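Local structure of USP37 protein (Homo sapiens, 3U12) at residues 40-44 against 97-101; 69-74 against 115-121. The protein is probably a cysteine-type deubiquitinase, hydrolysing bonds formed by the C-terminal glycine of ubiquitin, and is represented here by its pleckstrin homology domain. All blocks are in the same frame, centred on the assembly; numbering follows the deposited sequence.

Contact 1 of 2, residues 40-44 against 97-101; sequences EGSFE and FLSID
The hydrophobic interior of the pleckstrin homology (PH) fold is seen here where Phe43 of strand 39-48 reaches across to Leu98 and Ile100 of strand 97-104. The Phe43 ring lies against Ile100, whose CB stands over one ring face, 4.1 Å from the centroid and 27° off the normal, a CH-pi contact. The methyl CG2 of Ile100 comes to 3.5 Å from Phe43 CE2, while Ile100 CD1 sits above the same face, offset toward the rim. In Phe43, CG lies anti to the carbonyl carbon (chi1 -77°), which sends the ring across to strand 97-104. The far corner of the ring, CZ, meets Leu98 CB at 3.8 Å. The strands do not pair with each other; the axes of segments 40-44 and 97-101 pass 8.6 Å apart at 117°, as expected for the opposed, steeply crossed sheets of a PH barrel, and side chains bridge the space between. Ile22, Ile26, Leu54 and Val56 also touch Phe43. Cut back to an alanine, Phe43 would lose the whole ring, which is likely to open a gap beside Ile100 CB and CG2 and leave Leu98 CB without its aromatic neighbour. Ile100 in turn reaches Leu88 on the neighbouring strand 85-92.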
ATOM      1  N   GLU A  40       9.809   6.370  -6.144  1.00 25.26           N
ATOM      2  CA  GLU A  40       8.675   6.325  -7.064  1.00 24.29           C
ATOM      3  C   GLU A  40       8.322   4.876  -7.412  1.00 25.43           C
ATOM      4  O   GLU A  40       9.208   4.082  -7.736  1.00 23.47           O
ATOM      5  CB  GLU A  40       9.027   7.098  -8.340  1.00 27.96           C
ATOM      6  CG  GLU A  40       7.837   7.389  -9.241  1.00 41.12           C
ATOM      7  CD  GLU A  40       6.747   8.277  -8.665  1.00 56.17           C
ATOM      8  OE1 GLU A  40       5.562   8.015  -8.971  1.00 38.70           O
ATOM      9  OE2 GLU A  40       7.067   9.223  -7.907  1.00 47.67           O
ATOM     10  N   GLY A  41       7.036   4.547  -7.362  1.00 20.56           N
ATOM     11  CA  GLY A  41       6.599   3.199  -7.710  1.00 17.97           C
ATOM     12  C   GLY A  41       5.112   2.994  -7.636  1.00 20.16           C
ATOM     13  O   GLY A  41       4.357   3.945  -7.767  1.00 18.14           O
ATOM     14  N   SER A  42       4.677   1.754  -7.395  1.00 17.45           N
ATOM     15  CA  SER A  42       3.263   1.463  -7.308  1.00 17.19           C
ATOM     16  C   SER A  42       2.968   0.367  -6.279  1.00 19.36           C
ATOM     17  O   SER A  42       3.860  -0.429  -5.955  1.00 17.69           O
ATOM     18  CB  SER A  42       2.739   1.054  -8.687  1.00 20.06           C
ATOM     19  OG  SER A  42       3.240  -0.227  -9.045  1.00 25.78           O
ATOM     20  N   PHE A  43       1.727   0.380  -5.749  1.00 14.08           N
ATOM     21  CA  PHE A  43       1.114  -0.642  -4.908  1.00 13.58           C
ATOM     22  C   PHE A  43       0.108  -1.335  -5.837  1.00 19.05           C
ATOM     23  O   PHE A  43      -0.706  -0.655  -6.455  1.00 18.61           O
ATOM     24  CB  PHE A  43       0.335  -0.036  -3.735  1.00 14.78           C
ATOM     25  CG  PHE A  43       1.147   0.471  -2.565  1.00 17.51           C
ATOM     26  CD1 PHE A  43       2.527   0.293  -2.518  1.00 20.92           C
ATOM     27  CD2 PHE A  43       0.527   1.107  -1.495  1.00 18.66           C
ATOM     28  CE1 PHE A  43       3.276   0.797  -1.443  1.00 23.03           C
ATOM     29  CE2 PHE A  43       1.276   1.576  -0.411  1.00 21.16           C
ATOM     30  CZ  PHE A  43       2.640   1.454  -0.411  1.00 20.72           C
ATOM     31  N   GLU A  44       0.154  -2.660  -5.933  1.00 15.90           N
ATOM     32  CA  GLU A  44      -0.781  -3.400  -6.795  1.00 16.36           C
ATOM     33  C   GLU A  44      -1.381  -4.525  -5.974  1.00 19.92           C
ATOM     34  O   GLU A  44      -0.643  -5.234  -5.287  1.00 18.25           O
ATOM     35  CB  GLU A  44      -0.010  -4.016  -7.978  1.00 17.74           C
ATOM     36  CG  GLU A  44      -0.865  -4.768  -8.988  1.00 29.99           C
ATOM     37  CD  GLU A  44      -0.109  -5.329 -10.178  1.00 37.85           C
ATOM     38  OE1 GLU A  44       1.011  -5.850  -9.987  1.00 28.07           O
ATOM     39  OE2 GLU A  44      -0.662  -5.301 -11.298  1.00 33.41           O
ATOM     40  N   PHE A  97       5.005  -0.823   8.005  1.00 24.06           N
ATOM     41  CA  PHE A  97       4.354   0.442   7.698  1.00 23.46           C
ATOM     42  C   PHE A  97       4.696   0.797   6.260  1.00 25.91           C
ATOM     43  O   PHE A  97       5.873   0.942   5.928  1.00 26.05           O
ATOM     44  CB  PHE A  97       4.859   1.530   8.637  1.00 28.06           C
ATOM     45  CG  PHE A  97       4.160   2.864   8.494  1.00 30.88           C
ATOM     46  CD1 PHE A  97       2.820   3.006   8.829  1.00 33.42           C
ATOM     47  CD2 PHE A  97       4.857   3.987   8.061  1.00 34.90           C
ATOM     48  CE1 PHE A  97       2.179   4.240   8.705  1.00 36.74           C
ATOM     49  CE2 PHE A  97       4.223   5.230   7.965  1.00 39.36           C
ATOM     50  CZ  PHE A  97       2.892   5.351   8.300  1.00 37.93           C
ATOM     51  N   LEU A  98       3.674   0.901   5.413  1.00 19.91           N
ATOM     52  CA  LEU A  98       3.810   1.220   3.995  1.00 19.03           C
ATOM     53  C   LEU A  98       3.139   2.530   3.701  1.00 22.74           C
ATOM     54  O   LEU A  98       1.947   2.695   3.989  1.00 21.78           O
ATOM     55  CB  LEU A  98       3.182   0.123   3.113  1.00 17.42           C
ATOM     56  CG  LEU A  98       3.899  -1.245   3.080  1.00 21.46           C
ATOM     57  CD1 LEU A  98       3.552  -2.092   4.294  1.00 22.92           C
ATOM     58  CD2 LEU A  98       3.495  -2.022   1.863  1.00 24.56           C
ATOM     59  N   SER A  99       3.885   3.451   3.099  0.50 19.31           N
ATOM     60  CA  SER A  99       3.358   4.756   2.725  0.50 20.04           C
ATOM     61  C   SER A  99       3.489   5.014   1.235  0.50 22.90           C
ATOM     62  O   SER A  99       4.477   4.624   0.612  0.50 21.32           O
ATOM     63  CB  SER A  99       4.046   5.856   3.518  0.50 23.97           C
ATOM     64  OG  SER A  99       3.657   5.754   4.873  0.50 27.07           O
ATOM     65  N   ILE A 100       2.472   5.657   0.668  1.00 19.75           N
ATOM     66  CA  ILE A 100       2.457   6.030  -0.747  1.00 18.08           C
ATOM     67  C   ILE A 100       1.889   7.439  -0.800  1.00 21.76           C
ATOM     68  O   ILE A 100       0.842   7.720  -0.205  1.00 20.69           O
ATOM     69  CB  ILE A 100       1.761   5.003  -1.683  1.00 18.66           C
ATOM     70  CG1 ILE A 100       1.952   5.409  -3.187  1.00 18.87           C
ATOM     71  CG2 ILE A 100       0.286   4.804  -1.317  1.00 19.19           C
ATOM     72  CD1 ILE A 100       1.643   4.309  -4.244  1.00 16.06           C
ATOM     73  N   ASP A 101       2.643   8.340  -1.425  1.00 19.10           N
ATOM     74  CA  ASP A 101       2.308   9.757  -1.436  1.00 20.93           C
ATOM     75  C   ASP A 101       1.856  10.255  -2.806  1.00 26.87           C
ATOM     76  O   ASP A 101       2.017   9.546  -3.801  1.00 25.14           O
ATOM     77  CB  ASP A 101       3.536  10.547  -0.943  1.00 23.88           C
ATOM     78  CG  ASP A 101       3.208  11.942  -0.437  1.00 34.58           C
ATOM     79  OD1 ASP A 101       2.065  12.155   0.021  1.00 33.93           O
ATOM     80  OD2 ASP A 101       4.082  12.820  -0.521  1.00 40.32           O
TER

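Contact 2 of 2, residues 69-74 against 115-121; sequences LSHNIK and LDAVHQN. With SO4 (sulfate ion), chain C.
Sulfate oxygen O3 is gripped by two side chains, one from either segment: His71 ND1 donates to it at 2.7 Å from the ring edge (N-H...O 154°), and Asn121 ND2 gives it a longer bond of 3.2 Å. Gln93 NE2 also binds this ion, which was probably taken up from the crystallisation liquor. A water next to the same two residues accepts from His71 N at 2.8 Å and donates to Val118 O at 2.6 Å; its approach to Asn121 OD1 is suspiciously short. Asn121, with positive phi, is the C-prime residue of the Schellman motif ending helix 105-119, the C-terminal helix characteristic of PH domains. Inward of these polar groups the helix packs on the turn that leads into strand 73-80. Ile73, its CG1 anti to the carbonyl carbon (chi1 -65°), sends CD1 to 3.8 Å from Val118 CG1, the two side chains crossing at about a right angle. Its other branch, CG2, rests 3.8 Å from His119 CB. Deeper still, Leu69 CD1 meets Leu115 CD2 at 3.6 Å, while Leu90 and Leu54 also touch Leu69.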
ATOM      1  N   LEU A  69      -2.006  -9.185   2.944  1.00 17.74           N
ATOM      2  CA  LEU A  69      -3.063  -8.302   3.436  1.00 17.75           C
ATOM      3  C   LEU A  69      -4.127  -9.067   4.188  1.00 21.27           C
ATOM      4  O   LEU A  69      -4.544  -8.600   5.237  1.00 20.47           O
ATOM      5  CB  LEU A  69      -3.708  -7.480   2.307  1.00 17.15           C
ATOM      6  CG  LEU A  69      -2.767  -6.519   1.583  1.00 20.22           C
ATOM      7  CD1 LEU A  69      -3.517  -5.825   0.443  1.00 19.11           C
ATOM      8  CD2 LEU A  69      -2.167  -5.477   2.547  1.00 17.85           C
ATOM      9  N   SER A  70      -4.566 -10.237   3.673  1.00 20.26           N
ATOM     10  CA  SER A  70      -5.607 -11.065   4.325  1.00 22.51           C
ATOM     11  C   SER A  70      -5.161 -11.460   5.731  1.00 26.79           C
ATOM     12  O   SER A  70      -4.030 -11.957   5.898  1.00 25.19           O
ATOM     13  CB  SER A  70      -5.880 -12.326   3.512  1.00 25.56           C
ATOM     14  OG  SER A  70      -6.487 -11.997   2.277  1.00 31.89           O
ATOM     15  N   HIS A  71      -6.010 -11.141   6.741  1.00 25.08           N
ATOM     16  CA  HIS A  71      -5.772 -11.363   8.177  1.00 27.60           C
ATOM     17  C   HIS A  71      -4.435 -10.722   8.603  1.00 29.35           C
ATOM     18  O   HIS A  71      -3.760 -11.284   9.466  1.00 28.52           O
ATOM     19  CB  HIS A  71      -5.750 -12.890   8.521  1.00 30.48           C
ATOM     20  CG  HIS A  71      -7.002 -13.619   8.143  1.00 35.07           C
ATOM     21  ND1 HIS A  71      -8.187 -13.422   8.825  1.00 39.47           N
ATOM     22  CD2 HIS A  71      -7.208 -14.524   7.161  1.00 36.67           C
ATOM     23  CE1 HIS A  71      -9.076 -14.212   8.243  1.00 39.65           C
ATOM     24  NE2 HIS A  71      -8.535 -14.890   7.232  1.00 38.67           N
ATOM     25  N   ASN A  72      -4.029  -9.595   7.960  1.00 23.48           N
ATOM     26  CA  ASN A  72      -2.736  -8.955   8.243  1.00 22.76           C
ATOM     27  C   ASN A  72      -2.794  -7.414   8.226  1.00 25.71           C
ATOM     28  O   ASN A  72      -1.762  -6.770   8.366  1.00 25.08           O
ATOM     29  CB  ASN A  72      -1.639  -9.475   7.278  1.00 21.22           C
ATOM     30  CG  ASN A  72      -0.212  -9.232   7.754  1.00 34.57           C
ATOM     31  OD1 ASN A  72       0.072  -9.243   8.945  1.00 33.61           O
ATOM     32  ND2 ASN A  72       0.725  -9.000   6.836  1.00 23.83           N
ATOM     33  N   ILE A  73      -3.977  -6.822   8.102  1.00 21.73           N
ATOM     34  CA  ILE A  73      -4.120  -5.362   8.111  1.00 22.90           C
ATOM     35  C   ILE A  73      -4.443  -4.907   9.537  1.00 32.62           C
ATOM     36  O   ILE A  73      -5.355  -5.453  10.176  1.00 33.90           O
ATOM     37  CB  ILE A  73      -5.202  -4.856   7.111  1.00 24.83           C
ATOM     38  CG1 ILE A  73      -4.798  -5.154   5.641  1.00 22.37           C
ATOM     39  CG2 ILE A  73      -5.475  -3.350   7.299  1.00 26.48           C
ATOM     40  CD1 ILE A  73      -5.978  -4.835   4.602  1.00 20.52           C
ATOM     41  N   LYS A  74      -3.683  -3.920  10.025  1.00 29.66           N
ATOM     42  CA  LYS A  74      -3.878  -3.341  11.346  1.00 32.20           C
ATOM     43  C   LYS A  74      -4.695  -2.070  11.173  1.00 36.63           C
ATOM     44  O   LYS A  74      -5.770  -1.954  11.769  1.00 40.33           O
ATOM     45  CB  LYS A  74      -2.530  -3.055  12.031  1.00 35.51           C
ATOM     46  CG  LYS A  74      -2.674  -2.868  13.549  1.00 52.76           C
ATOM     47  CD  LYS A  74      -1.512  -2.114  14.162  1.00 66.65           C
ATOM     48  CE  LYS A  74      -0.428  -3.016  14.694  1.00 80.81           C
ATOM     49  NZ  LYS A  74       0.498  -2.266  15.584  1.00 93.99           N
ATOM     50  N   LEU A 115      -9.014  -1.864   1.082  1.00 17.02           N
ATOM     51  CA  LEU A 115      -8.195  -2.334   2.200  1.00 16.83           C
ATOM     52  C   LEU A 115      -9.032  -2.506   3.462  1.00 22.17           C
ATOM     53  O   LEU A 115      -8.811  -3.451   4.218  1.00 21.98           O
ATOM     54  CB  LEU A 115      -6.997  -1.395   2.449  1.00 15.67           C
ATOM     55  CG  LEU A 115      -5.926  -1.403   1.358  1.00 16.99           C
ATOM     56  CD1 LEU A 115      -4.938  -0.241   1.580  1.00 16.46           C
ATOM     57  CD2 LEU A 115      -5.202  -2.783   1.280  1.00 14.78           C
ATOM     58  N   ASP A 116     -10.013  -1.609   3.669  1.00 20.16           N
ATOM     59  CA  ASP A 116     -10.950  -1.707   4.789  1.00 22.68           C
ATOM     60  C   ASP A 116     -11.794  -2.998   4.668  1.00 25.16           C
ATOM     61  O   ASP A 116     -11.942  -3.720   5.661  1.00 25.15           O
ATOM     62  CB  ASP A 116     -11.849  -0.458   4.858  1.00 25.21           C
ATOM     63  CG  ASP A 116     -12.671  -0.344   6.134  1.00 37.75           C
ATOM     64  OD1 ASP A 116     -12.295  -0.991   7.152  1.00 39.41           O
ATOM     65  OD2 ASP A 116     -13.659   0.426   6.135  1.00 40.04           O
ATOM     66  N   ALA A 117     -12.328  -3.289   3.452  1.00 22.04           N
ATOM     67  CA  ALA A 117     -13.109  -4.504   3.192  1.00 23.22           C
ATOM     68  C   ALA A 117     -12.254  -5.805   3.457  1.00 24.85           C
ATOM     69  O   ALA A 117     -12.747  -6.738   4.081  1.00 25.44           O
ATOM     70  CB  ALA A 117     -13.641  -4.486   1.773  1.00 23.20           C
ATOM     71  N   VAL A 118     -10.965  -5.815   3.067  1.00 22.01           N
ATOM     72  CA  VAL A 118     -10.052  -6.953   3.333  1.00 21.34           C
ATOM     73  C   VAL A 118      -9.868  -7.113   4.853  1.00 27.75           C
ATOM     74  O   VAL A 118      -9.988  -8.219   5.389  1.00 28.16           O
ATOM     75  CB  VAL A 118      -8.688  -6.752   2.633  1.00 22.28           C
ATOM     76  CG1 VAL A 118      -7.676  -7.826   3.060  1.00 22.14           C
ATOM     77  CG2 VAL A 118      -8.857  -6.748   1.126  1.00 21.09           C
ATOM     78  N   HIS A 119      -9.609  -5.987   5.545  1.00 24.70           N
ATOM     79  CA  HIS A 119      -9.406  -5.924   6.985  1.00 26.59           C
ATOM     80  C   HIS A 119     -10.619  -6.520   7.728  1.00 32.62           C
ATOM     81  O   HIS A 119     -10.437  -7.213   8.733  1.00 31.97           O
ATOM     82  CB  HIS A 119      -9.133  -4.467   7.398  1.00 28.00           C
ATOM     83  CG  HIS A 119      -8.983  -4.240   8.874  1.00 34.64           C
ATOM     84  ND1 HIS A 119      -8.039  -4.911   9.620  1.00 37.09           N
ATOM     85  CD2 HIS A 119      -9.647  -3.388   9.684  1.00 40.64           C
ATOM     86  CE1 HIS A 119      -8.172  -4.477  10.860  1.00 40.01           C
ATOM     87  NE2 HIS A 119      -9.112  -3.547  10.948  1.00 42.59           N
ATOM     88  N   GLN A 120     -11.838  -6.308   7.175  1.00 28.78           N
ATOM     89  CA  GLN A 120     -13.096  -6.818   7.712  1.00 31.52           C
ATOM     90  C   GLN A 120     -13.459  -8.225   7.175  1.00 39.19           C
ATOM     91  O   GLN A 120     -14.575  -8.681   7.398  1.00 39.63           O
ATOM     92  CB  GLN A 120     -14.224  -5.824   7.430  1.00 33.06           C
ATOM     93  CG  GLN A 120     -14.121  -4.560   8.266  1.00 33.76           C
ATOM     94  CD  GLN A 120     -15.296  -3.662   8.005  1.00 45.07           C
ATOM     95  OE1 GLN A 120     -16.451  -4.087   8.038  1.00 42.01           O
ATOM     96  NE2 GLN A 120     -15.024  -2.395   7.779  1.00 40.04           N
ATOM     97  N   ASN A 121     -12.503  -8.914   6.498  1.00 37.86           N
ATOM     98  CA  ASN A 121     -12.636 -10.283   5.964  1.00 40.23           C
ATOM     99  C   ASN A 121     -13.797 -10.413   4.947  1.00 49.77           C
ATOM    100  O   ASN A 121     -14.688 -11.246   5.107  1.00 53.40           O
ATOM    101  CB  ASN A 121     -12.738 -11.321   7.120  1.00 41.58           C
ATOM    102  CG  ASN A 121     -11.570 -11.280   8.099  1.00 52.86           C
ATOM    103  OD1 ASN A 121     -10.416 -11.082   7.729  1.00 40.81           O
ATOM    104  ND2 ASN A 121     -11.829 -11.496   9.377  1.00 47.35           N
TER
HETATM  105  S   SO4 C1000      -8.033 -11.035  11.586  1.00 87.16           S
HETATM  106  O1  SO4 C1000      -8.952 -11.081  12.734  1.00 91.67           O
HETATM  107  O2  SO4 C1000      -7.025 -12.095  11.727  1.00 91.80           O
HETATM  108  O3  SO4 C1000      -8.800 -11.235  10.352  1.00 93.10           O
HETATM  109  O4  SO4 C1000      -7.369  -9.720  11.537  1.00 92.20           O
HETATM  110  O   HOH W   1      -8.557 -10.151   6.262  1.00 31.42           O

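In the fold
From the N terminus the chain meets 40-44 first, then 69-74, then 97-101 and finally 115-121, so the two contacts cross rather than nest. Contact 1 closes a loop of 52 residues, rich in strand, and ties the two sides of the barrel across its interior. Contact 2 opens inside that loop and closes beyond it, after 40 intervening residues, fastening the end of the C-terminal helix to the turn between strands 65-68 and 73-80. Strand 97-104 runs directly into helix 105-119, linking the two contacts covalently. Their centres lie about 17 Å apart and their nearest atoms about 6 Å apart: interlocking along the sequence needs no direct touch in space.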